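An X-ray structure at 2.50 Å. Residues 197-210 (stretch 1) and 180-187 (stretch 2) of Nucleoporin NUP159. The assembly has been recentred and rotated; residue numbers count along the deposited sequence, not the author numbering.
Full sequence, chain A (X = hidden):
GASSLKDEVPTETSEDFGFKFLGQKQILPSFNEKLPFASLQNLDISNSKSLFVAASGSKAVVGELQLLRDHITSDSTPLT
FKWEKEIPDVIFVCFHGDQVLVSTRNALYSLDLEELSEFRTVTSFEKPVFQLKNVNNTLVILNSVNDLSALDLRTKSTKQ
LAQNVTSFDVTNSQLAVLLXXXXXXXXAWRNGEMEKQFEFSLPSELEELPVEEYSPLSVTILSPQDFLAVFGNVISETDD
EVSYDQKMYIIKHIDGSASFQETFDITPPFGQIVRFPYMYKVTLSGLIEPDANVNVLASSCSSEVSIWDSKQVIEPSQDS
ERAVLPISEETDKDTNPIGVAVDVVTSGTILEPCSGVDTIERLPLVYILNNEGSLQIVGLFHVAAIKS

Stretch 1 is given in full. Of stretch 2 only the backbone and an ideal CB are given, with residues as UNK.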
ATOM      1  N   GLN A 197       4.287  21.720  -7.940  1.00 50.71           N
ATOM      2  CA  GLN A 197       5.678  21.536  -8.330  1.00 50.47           C
ATOM      3  C   GLN A 197       5.689  21.439  -9.848  1.00 50.00           C
ATOM      4  O   GLN A 197       6.299  22.270 -10.526  1.00 50.08           O
ATOM      5  CB  GLN A 197       6.250  20.247  -7.710  1.00 50.93           C
ATOM      6  CG  GLN A 197       7.558  20.391  -6.893  1.00 51.48           C
ATOM      7  CD  GLN A 197       7.968  19.077  -6.176  1.00 52.75           C
ATOM      8  OE1 GLN A 197       8.273  19.082  -4.982  1.00 53.44           O
ATOM      9  NE2 GLN A 197       7.970  17.969  -6.911  1.00 52.95           N
ATOM     10  N   PHE A 198       5.000  20.424 -10.371  1.00 49.21           N
ATOM     11  CA  PHE A 198       4.806  20.252 -11.811  1.00 48.26           C
ATOM     12  C   PHE A 198       3.473  19.581 -12.160  1.00 47.32           C
ATOM     13  O   PHE A 198       2.674  19.267 -11.281  1.00 47.22           O
ATOM     14  CB  PHE A 198       5.986  19.508 -12.467  1.00 48.58           C
ATOM     15  CG  PHE A 198       6.466  18.314 -11.708  1.00 49.25           C
ATOM     16  CD1 PHE A 198       7.515  18.431 -10.796  1.00 51.14           C
ATOM     17  CD2 PHE A 198       5.903  17.064 -11.925  1.00 50.31           C
ATOM     18  CE1 PHE A 198       7.984  17.318 -10.090  1.00 52.05           C
ATOM     19  CE2 PHE A 198       6.361  15.939 -11.233  1.00 51.62           C
ATOM     20  CZ  PHE A 198       7.405  16.067 -10.307  1.00 52.59           C
ATOM     21  N   GLU A 199       3.250  19.366 -13.455  1.00 46.13           N
ATOM     22  CA  GLU A 199       1.962  18.940 -13.986  1.00 44.75           C
ATOM     23  C   GLU A 199       2.202  18.318 -15.347  1.00 43.70           C
ATOM     24  O   GLU A 199       3.039  18.809 -16.105  1.00 43.89           O
ATOM     25  CB  GLU A 199       1.069  20.164 -14.145  1.00 44.99           C
ATOM     26  CG  GLU A 199      -0.407  19.876 -14.325  1.00 45.92           C
ATOM     27  CD  GLU A 199      -1.262  21.099 -14.036  1.00 47.56           C
ATOM     28  OE1 GLU A 199      -1.020  22.178 -14.635  1.00 47.71           O
ATOM     29  OE2 GLU A 199      -2.177  20.981 -13.198  1.00 48.80           O
ATOM     30  N   PHE A 200       1.483  17.244 -15.670  1.00 42.05           N
ATOM     31  CA  PHE A 200       1.574  16.672 -17.012  1.00 40.48           C
ATOM     32  C   PHE A 200       0.412  15.770 -17.427  1.00 39.59           C
ATOM     33  O   PHE A 200      -0.324  15.259 -16.587  1.00 39.89           O
ATOM     34  CB  PHE A 200       2.926  15.979 -17.241  1.00 40.37           C
ATOM     35  CG  PHE A 200       3.239  14.902 -16.257  1.00 40.38           C
ATOM     36  CD1 PHE A 200       3.007  13.576 -16.571  1.00 40.12           C
ATOM     37  CD2 PHE A 200       3.795  15.211 -15.018  1.00 40.87           C
ATOM     38  CE1 PHE A 200       3.307  12.561 -15.658  1.00 40.93           C
ATOM     39  CE2 PHE A 200       4.096  14.211 -14.102  1.00 41.25           C
ATOM     40  CZ  PHE A 200       3.855  12.880 -14.427  1.00 41.00           C
ATOM     41  N   SER A 201       0.255  15.608 -18.740  1.00 38.13           N
ATOM     42  CA  SER A 201      -0.756  14.744 -19.327  1.00 36.50           C
ATOM     43  C   SER A 201      -0.116  13.461 -19.836  1.00 35.54           C
ATOM     44  O   SER A 201       1.094  13.296 -19.771  1.00 35.30           O
ATOM     45  CB  SER A 201      -1.461  15.468 -20.474  1.00 36.39           C
ATOM     46  OG  SER A 201      -2.840  15.618 -20.194  1.00 36.09           O
ATOM     47  N   LEU A 202      -0.937  12.556 -20.342  1.00 34.73           N
ATOM     48  CA  LEU A 202      -0.463  11.304 -20.919  1.00 34.28           C
ATOM     49  C   LEU A 202       0.226  11.536 -22.258  1.00 33.98           C
ATOM     50  O   LEU A 202      -0.173  12.438 -23.015  1.00 33.88           O
ATOM     51  CB  LEU A 202      -1.645  10.358 -21.137  1.00 34.27           C
ATOM     52  CG  LEU A 202      -1.656   9.040 -20.391  1.00 33.94           C
ATOM     53  CD1 LEU A 202      -1.620   9.318 -18.924  1.00 33.80           C
ATOM     54  CD2 LEU A 202      -2.904   8.287 -20.763  1.00 33.80           C
ATOM     55  N   PRO A 203       1.236  10.719 -22.571  1.00 33.54           N
ATOM     56  CA  PRO A 203       1.875  10.769 -23.884  1.00 33.55           C
ATOM     57  C   PRO A 203       0.873  10.400 -24.965  1.00 33.79           C
ATOM     58  O   PRO A 203      -0.035   9.593 -24.723  1.00 33.75           O
ATOM     59  CB  PRO A 203       2.960   9.698 -23.794  1.00 33.22           C
ATOM     60  CG  PRO A 203       3.147   9.469 -22.404  1.00 33.11           C
ATOM     61  CD  PRO A 203       1.835   9.680 -21.727  1.00 33.45           C
ATOM     62  N   SER A 204       1.041  11.000 -26.140  1.00 34.13           N
ATOM     63  CA  SER A 204       0.156  10.787 -27.284  1.00 34.14           C
ATOM     64  C   SER A 204      -0.174   9.314 -27.520  1.00 33.87           C
ATOM     65  O   SER A 204      -1.339   8.952 -27.669  1.00 33.48           O
ATOM     66  CB  SER A 204       0.792  11.384 -28.527  1.00 33.92           C
ATOM     67  OG  SER A 204      -0.203  11.749 -29.453  1.00 35.95           O
ATOM     68  N   GLU A 205       0.858   8.474 -27.519  1.00 34.06           N
ATOM     69  CA  GLU A 205       0.709   7.049 -27.805  1.00 34.53           C
ATOM     70  C   GLU A 205      -0.033   6.304 -26.710  1.00 34.91           C
ATOM     71  O   GLU A 205      -0.432   5.164 -26.912  1.00 35.25           O
ATOM     72  CB  GLU A 205       2.068   6.393 -28.013  1.00 34.39           C
ATOM     73  CG  GLU A 205       2.885   6.998 -29.128  1.00 35.21           C
ATOM     74  CD  GLU A 205       3.919   7.990 -28.638  1.00 36.80           C
ATOM     75  OE1 GLU A 205       3.612   8.812 -27.729  1.00 36.67           O
ATOM     76  OE2 GLU A 205       5.048   7.953 -29.178  1.00 38.51           O
ATOM     77  N   LEU A 206      -0.202   6.944 -25.552  1.00 35.30           N
ATOM     78  CA  LEU A 206      -0.913   6.339 -24.432  1.00 35.48           C
ATOM     79  C   LEU A 206      -2.361   6.794 -24.364  1.00 35.92           C
ATOM     80  O   LEU A 206      -3.205   6.083 -23.829  1.00 36.32           O
ATOM     81  CB  LEU A 206      -0.202   6.611 -23.106  1.00 35.37           C
ATOM     82  CG  LEU A 206       1.212   6.047 -22.939  1.00 35.22           C
ATOM     83  CD1 LEU A 206       1.524   5.882 -21.470  1.00 34.05           C
ATOM     84  CD2 LEU A 206       1.399   4.715 -23.692  1.00 35.75           C
ATOM     85  N   GLU A 207      -2.651   7.975 -24.902  1.00 36.31           N
ATOM     86  CA  GLU A 207      -4.035   8.431 -25.008  1.00 36.66           C
ATOM     87  C   GLU A 207      -4.812   7.543 -25.981  1.00 36.61           C
ATOM     88  O   GLU A 207      -6.042   7.432 -25.898  1.00 36.77           O
ATOM     89  CB  GLU A 207      -4.090   9.885 -25.462  1.00 36.89           C
ATOM     90  CG  GLU A 207      -5.320  10.628 -24.965  1.00 38.10           C
ATOM     91  CD  GLU A 207      -5.201  11.012 -23.505  1.00 39.83           C
ATOM     92  OE1 GLU A 207      -4.153  11.581 -23.129  1.00 40.76           O
ATOM     93  OE2 GLU A 207      -6.149  10.736 -22.730  1.00 40.30           O
ATOM     94  N   GLU A 208      -4.077   6.920 -26.902  1.00 36.56           N
ATOM     95  CA  GLU A 208      -4.625   5.960 -27.862  1.00 36.40           C
ATOM     96  C   GLU A 208      -5.450   4.862 -27.152  1.00 36.14           C
ATOM     97  O   GLU A 208      -6.526   4.498 -27.626  1.00 36.05           O
ATOM     98  CB  GLU A 208      -3.484   5.363 -28.720  1.00 36.37           C
ATOM     99  CG  GLU A 208      -3.911   4.346 -29.775  1.00 36.95           C
ATOM    100  CD  GLU A 208      -3.433   4.692 -31.183  1.00 37.91           C
ATOM    101  OE1 GLU A 208      -2.262   5.133 -31.333  1.00 37.12           O
ATOM    102  OE2 GLU A 208      -4.232   4.504 -32.150  1.00 38.04           O
ATOM    103  N   LEU A 209      -4.950   4.361 -26.014  1.00 35.78           N
ATOM    104  CA  LEU A 209      -5.707   3.426 -25.159  1.00 35.41           C
ATOM    105  C   LEU A 209      -6.912   4.113 -24.539  1.00 35.55           C
ATOM    106  O   LEU A 209      -6.748   5.058 -23.766  1.00 35.82           O
ATOM    107  CB  LEU A 209      -4.832   2.875 -24.030  1.00 34.93           C
ATOM    108  CG  LEU A 209      -3.419   2.363 -24.310  1.00 34.53           C
ATOM    109  CD1 LEU A 209      -2.553   2.521 -23.077  1.00 33.81           C
ATOM    110  CD2 LEU A 209      -3.435   0.922 -24.782  1.00 33.10           C
ATOM    111  N   PRO A 210      -8.122   3.650 -24.868  1.00 35.68           N
ATOM    112  CA  PRO A 210      -9.353   4.304 -24.387  1.00 35.71           C
ATOM    113  C   PRO A 210      -9.435   4.338 -22.855  1.00 35.96           C
ATOM    114  O   PRO A 210      -9.017   3.376 -22.199  1.00 36.29           O
ATOM    115  CB  PRO A 210     -10.476   3.435 -24.974  1.00 35.71           C
ATOM    116  CG  PRO A 210      -9.816   2.148 -25.383  1.00 35.55           C
ATOM    117  CD  PRO A 210      -8.406   2.478 -25.722  1.00 35.53           C
ATOM    118  N   UNK A 180      -8.943  11.893 -13.071  1.00 29.04           N
ATOM    119  CA  UNK A 180      -9.892  11.202 -13.977  1.00 29.51           C
ATOM    120  C   UNK A 180      -9.562  11.313 -15.471  1.00 29.74           C
ATOM    121  O   UNK A 180      -9.758  10.357 -16.225  1.00 29.74           O
ATOM    122  CB  UNK A 180     -11.298  11.761 -13.751  1.00 29.51           C
ATOM    123  N   UNK A 181      -9.084  12.482 -15.893  1.00 30.03           N
ATOM    124  CA  UNK A 181      -8.633  12.676 -17.267  1.00 30.58           C
ATOM    125  C   UNK A 181      -7.279  11.996 -17.543  1.00 30.87           C
ATOM    126  O   UNK A 181      -6.733  12.083 -18.657  1.00 31.22           O
ATOM    127  CB  UNK A 181      -8.533  14.173 -17.568  1.00 30.58           C
ATOM    128  N   UNK A 182      -6.747  11.330 -16.517  1.00 31.03           N
ATOM    129  CA  UNK A 182      -5.524  10.528 -16.610  1.00 30.77           C
ATOM    130  C   UNK A 182      -4.285  11.399 -16.629  1.00 30.48           C
ATOM    131  O   UNK A 182      -3.218  10.965 -17.046  1.00 30.40           O
ATOM    132  CB  UNK A 182      -5.556   9.649 -17.862  1.00 30.77           C
ATOM    133  N   UNK A 183      -4.423  12.630 -16.160  1.00 30.36           N
ATOM    134  CA  UNK A 183      -3.266  13.495 -15.996  1.00 30.33           C
ATOM    135  C   UNK A 183      -2.724  13.443 -14.563  1.00 30.29           C
ATOM    136  O   UNK A 183      -3.396  12.957 -13.643  1.00 29.92           O
ATOM    137  CB  UNK A 183      -3.630  14.933 -16.370  1.00 30.33           C
ATOM    138  N   UNK A 184      -1.504  13.946 -14.400  1.00 30.50           N
ATOM    139  CA  UNK A 184      -0.779  13.886 -13.144  1.00 30.70           C
ATOM    140  C   UNK A 184      -0.454  15.265 -12.577  1.00 30.98           C
ATOM    141  O   UNK A 184      -0.248  16.235 -13.316  1.00 31.22           O
ATOM    142  CB  UNK A 184       0.514  13.091 -13.335  1.00 30.70           C
ATOM    143  N   UNK A 185      -0.389  15.337 -11.259  1.00 31.14           N
ATOM    144  CA  UNK A 185      -0.006  16.559 -10.586  1.00 31.47           C
ATOM    145  C   UNK A 185       0.834  16.247  -9.373  1.00 31.50           C
ATOM    146  O   UNK A 185       0.610  15.261  -8.682  1.00 31.63           O
ATOM    147  CB  UNK A 185      -1.240  17.371 -10.188  1.00 31.47           C
ATOM    148  N   UNK A 186       1.806  17.100  -9.119  1.00 31.65           N
ATOM    149  CA  UNK A 186       2.735  16.901  -8.038  1.00 32.17           C
ATOM    150  C   UNK A 186       2.882  18.192  -7.277  1.00 32.69           C
ATOM    151  O   UNK A 186       2.935  19.259  -7.868  1.00 32.96           O
ATOM    152  CB  UNK A 186       4.089  16.408  -8.553  1.00 32.17           C
ATOM    153  N   UNK A 187       2.934  18.103  -5.956  1.00 33.60           N
ATOM    154  CA  UNK A 187       3.037  19.299  -5.124  1.00 34.05           C
ATOM    155  C   UNK A 187       4.143  19.138  -4.111  1.00 34.84           C
ATOM    156  O   UNK A 187       4.384  18.044  -3.611  1.00 35.29           O
ATOM    157  CB  UNK A 187       1.712  19.590  -4.418  1.00 34.05           C
TER

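Positions 184 to 187 run antiparallel to the strand 197-200, their axes 5.0 Å apart, while positions 182 and 183 meet the end of that strand and the residues that follow it.

Position 180 has nothing of stretch 1 within 5.5 Å of its CB, so almost any residue would serve, a polar one readily. It is Lys-180, which makes no contact here.

At position 181 CA-to-CB points sideways, again with no neighbour near the ideal CB. The chain is turning, and a short acceptor could tie down the backbone just ahead. Asp, Asn or Ser would suit. Asp-181 does this: its OD2 accepts a hydrogen bond from N of residue 183 at 2.8 Å.

Position 182 has phi/psi of 77/20, a left-handed conformation that Gly or Asn adopts most easily. Yet its CB points toward stretch 1, 4.1 Å from Leu-202 CD1, and beyond it lie the carboxylate of Glu-207 and the carbonyls of Leu-206 and Leu-209. An apolar stem with a cationic end answers all of this, so Lys or Arg fits the surroundings better than the backbone alone suggests. Arg-182 extends along this path. Its NH2 donates to Leu-209 O at 2.6 Å, and NH1 adds a weak hydrogen bond to the same O at 3.0 Å; NH2 also forms a salt bridge with Glu-207 OE2 at 3.5 Å. Leu-202 CD2 covers one face of the guanidinium, while the carboxylate and the Leu-209 carbonyl lie at its edge, where the N-H groups point.

At position 183 the ideal CB is 3.3 Å from Phe-200 O and 4.0 Å from Ser-201 OG. A small residue, Ser, Ala or Thr, is a reasonable choice. Ser-183 turns its OG to Asp-181, donating to OD2 at 2.8 Å.

Position 184 pairs with Phe-200: its N donates to Phe-200 O at 2.8 Å, and its O accepts from Phe-200 N at 3.1 Å. The CB sits over the face of the Phe-200 ring, 3.5 Å from CZ, with Leu-202 nearby, so Leu, Ile, Val or an aromatic would suit. Phe-184 places its ring nearly parallel to that of Phe-200 but slid aside, the planes at 11°, and its CE2 meets Leu-202 CD1 at 4.0 Å.

Position 185 shares the other face with Glu-199, whose OE2 is 4.8 Å from the ideal CB. Lys, Arg, Gln or Thr would be compatible with this acid. Gln-185 brings NE2 to 2.7 Å from Glu-199 OE2, although the angle is too poor for a hydrogen bond.

Position 186 returns to the side of the two phenylalanines of stretch 1. Its CB lies over the ring of Phe-198, 3.5 Å from CE2, favouring Ala, Ser, Thr or Val. Ser-186 makes a CH-pi contact through CB, and its OG is hydrogen-bonded elsewhere in the structure.

Position 187 points away, leaving room for many residues, beta-branched or aromatic ones included. It is Phe-187; its CB, the nearest side-chain atom, stays 4.9 Å from Gln-197 N.

Stretch 2, residues 180-187: KDRSFQSF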
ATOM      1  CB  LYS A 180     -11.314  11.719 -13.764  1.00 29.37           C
ATOM      2  CG  LYS A 180     -11.920  11.360 -12.444  1.00 29.95           C
ATOM      3  CD  LYS A 180     -13.344  11.814 -12.381  1.00 31.05           C
ATOM      4  CE  LYS A 180     -14.227  10.749 -11.785  1.00 33.32           C
ATOM      5  NZ  LYS A 180     -15.671  11.119 -11.963  1.00 35.14           N
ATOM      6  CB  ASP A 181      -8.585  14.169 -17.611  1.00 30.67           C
ATOM      7  CG  ASP A 181      -7.459  14.901 -16.906  1.00 31.34           C
ATOM      8  OD1 ASP A 181      -7.325  16.121 -17.145  1.00 31.77           O
ATOM      9  OD2 ASP A 181      -6.660  14.351 -16.100  1.00 32.21           O
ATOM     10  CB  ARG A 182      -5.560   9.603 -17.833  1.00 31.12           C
ATOM     11  CG  ARG A 182      -6.690   8.559 -17.829  1.00 31.38           C
ATOM     12  CD  ARG A 182      -6.415   7.349 -18.726  1.00 32.31           C
ATOM     13  NE  ARG A 182      -6.401   7.701 -20.147  1.00 31.76           N
ATOM     14  CZ  ARG A 182      -6.195   6.837 -21.130  1.00 32.57           C
ATOM     15  NH1 ARG A 182      -5.974   5.561 -20.862  1.00 33.11           N
ATOM     16  NH2 ARG A 182      -6.220   7.249 -22.392  1.00 33.97           N
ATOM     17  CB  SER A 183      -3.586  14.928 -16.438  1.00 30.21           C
ATOM     18  OG  SER A 183      -4.256  15.644 -15.422  1.00 30.59           O
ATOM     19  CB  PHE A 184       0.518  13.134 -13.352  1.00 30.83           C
ATOM     20  CG  PHE A 184       0.331  11.697 -13.677  1.00 30.59           C
ATOM     21  CD1 PHE A 184       0.483  10.730 -12.688  1.00 31.03           C
ATOM     22  CD2 PHE A 184       0.034  11.298 -14.972  1.00 30.22           C
ATOM     23  CE1 PHE A 184       0.319   9.379 -12.985  1.00 30.97           C
ATOM     24  CE2 PHE A 184      -0.136   9.961 -15.281  1.00 31.05           C
ATOM     25  CZ  PHE A 184       0.004   8.993 -14.288  1.00 31.74           C
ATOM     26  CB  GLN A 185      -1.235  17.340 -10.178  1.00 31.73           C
ATOM     27  CG  GLN A 185      -1.768  18.245 -11.264  1.00 32.46           C
ATOM     28  CD  GLN A 185      -2.972  19.011 -10.807  1.00 34.15           C
ATOM     29  OE1 GLN A 185      -3.123  19.273  -9.613  1.00 36.68           O
ATOM     30  NE2 GLN A 185      -3.845  19.363 -11.738  1.00 34.51           N
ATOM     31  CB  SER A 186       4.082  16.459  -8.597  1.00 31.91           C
ATOM     32  OG  SER A 186       5.005  16.215  -7.560  1.00 32.61           O
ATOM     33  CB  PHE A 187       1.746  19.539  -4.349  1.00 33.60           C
ATOM     34  CG  PHE A 187       0.505  19.583  -5.198  1.00 33.70           C
ATOM     35  CD1 PHE A 187      -0.119  20.800  -5.475  1.00 33.80           C
ATOM     36  CD2 PHE A 187      -0.079  18.409  -5.670  1.00 33.10           C
ATOM     37  CE1 PHE A 187      -1.275  20.849  -6.233  1.00 33.53           C
ATOM     38  CE2 PHE A 187      -1.231  18.450  -6.428  1.00 32.60           C
ATOM     39  CZ  PHE A 187      -1.831  19.670  -6.711  1.00 33.54           C
TER
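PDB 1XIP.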